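Local atomic coordinates of endoribonuclease ToxN (PDB entry 4ATO), a protein that cleaves RNA as the endoribonuclease toxin of a type III toxin-antitoxin system and is held in check by the ToxI RNA pseudoknot. Residues A[133-138]-A[157-162]. Sequence-based numbering, arbitrary orientation.
Sequences EKVYKD and CDFPKL
The rings of F159 and Y136 lie nearly parallel, their planes at 21°, but are offset until little of one ring covers the other, with centroids 5.8 Å from each other. Their closest atoms are CD1 of Y136 and CD2 of F159, 3.9 Å apart. V135 meets the rim of the F159 ring in line with it, its CG2 4.0 Å from F159 CE2. The carbonyl oxygen of C157 sits 3.7 Å from the F159 ring plane, centred on it, and the displaced Y136 ring lies on the opposite side of that plane. F159 is the first residue of helix 159-169, and its flat, wholly apolar side chain reaches across to helix 108-139, where V135, a neighbour of Y136, offers a methyl to the ring edge. Y136 holds CG anti to the backbone N (chi1 -178°), which carries its ring along F159 until CE1 lies 4.1 Å from F159 CB. Tyrosine suits this place because its ring joins the apolar cluster while OH, at the far end, hydrogen-bonds to E163 and N47. M87 of strand 78-89 also packs on F159, and V84 on V135, so both helices rest on that strand here. What passes between the helices is therefore apolar and dispersive, C157 O being a polar element from F159's own segment. Beside V135, K134 salt-bridges an RNA phosphate through NZ, so helix 108-139 carries RNA-binding and packing residues side by side.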
ATOM      1  N   GLU A 133       0.498 -20.260 -16.903  1.00 28.74           N
ATOM      2  CA  GLU A 133      -0.150 -19.926 -18.162  1.00 35.77           C
ATOM      3  C   GLU A 133       0.860 -19.527 -19.220  1.00 37.05           C
ATOM      4  O   GLU A 133       0.738 -19.936 -20.377  1.00 37.18           O
ATOM      5  CB  GLU A 133      -1.187 -18.815 -17.978  1.00 33.58           C
ATOM      6  CG  GLU A 133      -2.211 -19.126 -16.891  1.00 48.18           C
ATOM      7  CD  GLU A 133      -3.336 -18.107 -16.818  1.00 59.47           C
ATOM      8  OE1 GLU A 133      -3.114 -16.922 -17.166  1.00 67.96           O
ATOM      9  OE2 GLU A 133      -4.449 -18.503 -16.411  1.00 55.10           O
ATOM     10  N   LYS A 134       1.862 -18.743 -18.826  1.00 32.39           N
ATOM     11  CA  LYS A 134       2.880 -18.296 -19.774  1.00 38.33           C
ATOM     12  C   LYS A 134       3.659 -19.478 -20.329  1.00 43.63           C
ATOM     13  O   LYS A 134       3.846 -19.570 -21.548  1.00 38.61           O
ATOM     14  CB  LYS A 134       3.845 -17.271 -19.152  1.00 34.12           C
ATOM     15  CG  LYS A 134       3.237 -15.899 -18.925  1.00 38.18           C
ATOM     16  CD  LYS A 134       4.248 -14.951 -18.281  1.00 39.18           C
ATOM     17  CE  LYS A 134       3.588 -13.676 -17.755  1.00 32.64           C
ATOM     18  NZ  LYS A 134       2.749 -12.957 -18.753  1.00 44.76           N
ATOM     19  N   VAL A 135       4.113 -20.387 -19.460  1.00 31.44           N
ATOM     20  CA  VAL A 135       4.927 -21.486 -19.993  1.00 34.39           C
ATOM     21  C   VAL A 135       4.123 -22.531 -20.763  1.00 31.35           C
ATOM     22  O   VAL A 135       4.586 -23.027 -21.789  1.00 33.14           O
ATOM     23  CB  VAL A 135       5.927 -22.128 -18.979  1.00 35.72           C
ATOM     24  CG1 VAL A 135       6.060 -21.307 -17.726  1.00 28.13           C
ATOM     25  CG2 VAL A 135       5.593 -23.592 -18.688  1.00 32.33           C
ATOM     26  N   TYR A 136       2.919 -22.846 -20.295  1.00 33.67           N
ATOM     27  CA  TYR A 136       2.072 -23.789 -21.015  1.00 32.46           C
ATOM     28  C   TYR A 136       1.819 -23.291 -22.438  1.00 38.83           C
ATOM     29  O   TYR A 136       1.911 -24.052 -23.391  1.00 34.30           O
ATOM     30  CB  TYR A 136       0.735 -23.987 -20.311  1.00 28.22           C
ATOM     31  CG  TYR A 136      -0.154 -24.996 -21.017  1.00 34.45           C
ATOM     32  CD1 TYR A 136      -0.072 -26.342 -20.706  1.00 32.81           C
ATOM     33  CD2 TYR A 136      -1.071 -24.600 -21.991  1.00 28.21           C
ATOM     34  CE1 TYR A 136      -0.868 -27.271 -21.330  1.00 37.27           C
ATOM     35  CE2 TYR A 136      -1.873 -25.534 -22.633  1.00 40.27           C
ATOM     36  CZ  TYR A 136      -1.764 -26.870 -22.292  1.00 40.19           C
ATOM     37  OH  TYR A 136      -2.552 -27.825 -22.899  1.00 35.93           O
ATOM     38  N   LYS A 137       1.492 -22.008 -22.562  1.00 33.09           N
ATOM     39  CA  LYS A 137       1.264 -21.403 -23.869  1.00 38.59           C
ATOM     40  C   LYS A 137       2.495 -21.548 -24.757  1.00 42.62           C
ATOM     41  O   LYS A 137       2.401 -22.021 -25.891  1.00 35.81           O
ATOM     42  CB  LYS A 137       0.911 -19.919 -23.724  1.00 50.43           C
ATOM     43  CG  LYS A 137      -0.394 -19.506 -24.389  1.00 75.20           C
ATOM     44  CD  LYS A 137      -1.604 -20.111 -23.674  1.00 91.35           C
ATOM     45  CE  LYS A 137      -2.926 -19.646 -24.288  1.00 98.85           C
ATOM     46  NZ  LYS A 137      -3.104 -20.101 -25.701  1.00 99.90           N
ATOM     47  N   ASP A 138       3.653 -21.148 -24.237  1.00 40.13           N
ATOM     48  CA  ASP A 138       4.878 -21.178 -25.035  1.00 41.86           C
ATOM     49  C   ASP A 138       5.372 -22.579 -25.382  1.00 43.21           C
ATOM     50  O   ASP A 138       5.929 -22.794 -26.460  1.00 40.09           O
ATOM     51  CB  ASP A 138       5.988 -20.374 -24.366  1.00 40.50           C
ATOM     52  CG  ASP A 138       6.021 -18.941 -24.836  1.00 51.89           C
ATOM     53  OD1 ASP A 138       5.276 -18.613 -25.783  1.00 60.57           O
ATOM     54  OD2 ASP A 138       6.795 -18.147 -24.273  1.00 54.75           O
ATOM     55  N   CYS A 157       8.538 -30.565 -19.286  1.00 33.40           N
ATOM     56  CA  CYS A 157       7.826 -31.744 -19.761  1.00 34.86           C
ATOM     57  C   CYS A 157       7.079 -31.460 -21.083  1.00 43.05           C
ATOM     58  O   CYS A 157       6.688 -30.316 -21.379  1.00 38.22           O
ATOM     59  CB  CYS A 157       6.811 -32.196 -18.714  1.00 28.87           C
ATOM     60  SG  CYS A 157       7.515 -32.791 -17.176  1.00 36.90           S
ATOM     61  N   ASP A 158       6.889 -32.514 -21.867  1.00 44.61           N
ATOM     62  CA  ASP A 158       6.101 -32.462 -23.089  1.00 46.01           C
ATOM     63  C   ASP A 158       4.636 -32.506 -22.668  1.00 45.44           C
ATOM     64  O   ASP A 158       4.035 -33.578 -22.592  1.00 37.39           O
ATOM     65  CB  ASP A 158       6.447 -33.674 -23.966  1.00 46.02           C
ATOM     66  CG  ASP A 158       5.813 -33.614 -25.350  1.00 55.26           C
ATOM     67  OD1 ASP A 158       4.846 -32.853 -25.543  1.00 53.26           O
ATOM     68  OD2 ASP A 158       6.279 -34.348 -26.249  1.00 64.47           O
ATOM     69  N   PHE A 159       4.068 -31.341 -22.367  1.00 38.42           N
ATOM     70  CA  PHE A 159       2.706 -31.285 -21.843  1.00 35.99           C
ATOM     71  C   PHE A 159       1.684 -32.003 -22.729  1.00 43.40           C
ATOM     72  O   PHE A 159       0.874 -32.771 -22.210  1.00 35.86           O
ATOM     73  CB  PHE A 159       2.257 -29.844 -21.567  1.00 35.90           C
ATOM     74  CG  PHE A 159       3.132 -29.110 -20.602  1.00 32.15           C
ATOM     75  CD1 PHE A 159       3.532 -29.706 -19.422  1.00 28.41           C
ATOM     76  CD2 PHE A 159       3.560 -27.825 -20.880  1.00 30.06           C
ATOM     77  CE1 PHE A 159       4.357 -29.035 -18.537  1.00 34.68           C
ATOM     78  CE2 PHE A 159       4.377 -27.142 -19.993  1.00 34.28           C
ATOM     79  CZ  PHE A 159       4.779 -27.755 -18.821  1.00 32.91           C
ATOM     80  N   PRO A 160       1.710 -31.753 -24.056  1.00 47.06           N
ATOM     81  CA  PRO A 160       0.705 -32.413 -24.901  1.00 48.96           C
ATOM     82  C   PRO A 160       0.790 -33.932 -24.849  1.00 49.92           C
ATOM     83  O   PRO A 160      -0.243 -34.603 -24.835  1.00 51.41           O
ATOM     84  CB  PRO A 160       1.058 -31.917 -26.306  1.00 48.29           C
ATOM     85  CG  PRO A 160       1.651 -30.582 -26.079  1.00 49.58           C
ATOM     86  CD  PRO A 160       2.473 -30.752 -24.826  1.00 50.25           C
ATOM     87  N   LYS A 161       2.005 -34.464 -24.826  1.00 49.27           N
ATOM     88  CA  LYS A 161       2.173 -35.907 -24.747  1.00 49.34           C
ATOM     89  C   LYS A 161       1.572 -36.446 -23.446  1.00 52.08           C
ATOM     90  O   LYS A 161       0.859 -37.449 -23.460  1.00 48.16           O
ATOM     91  CB  LYS A 161       3.647 -36.295 -24.886  1.00 53.10           C
ATOM     92  CG  LYS A 161       3.867 -37.756 -25.253  1.00 71.51           C
ATOM     93  CD  LYS A 161       5.315 -38.032 -25.650  1.00 82.69           C
ATOM     94  CE  LYS A 161       5.502 -39.477 -26.113  1.00 86.22           C
ATOM     95  NZ  LYS A 161       6.930 -39.811 -26.397  1.00 80.86           N
ATOM     96  N   LEU A 162       1.836 -35.766 -22.331  1.00 42.70           N
ATOM     97  CA  LEU A 162       1.286 -36.183 -21.042  1.00 40.44           C
ATOM     98  C   LEU A 162      -0.243 -36.083 -21.005  1.00 45.33           C
ATOM     99  O   LEU A 162      -0.901 -36.874 -20.330  1.00 43.79           O
ATOM    100  CB  LEU A 162       1.893 -35.374 -19.888  1.00 37.79           C
ATOM    101  CG  LEU A 162       3.403 -35.498 -19.631  1.00 40.36           C
ATOM    102  CD1 LEU A 162       3.794 -34.800 -18.323  1.00 39.81           C
ATOM    103  CD2 LEU A 162       3.851 -36.954 -19.636  1.00 38.84           C
TER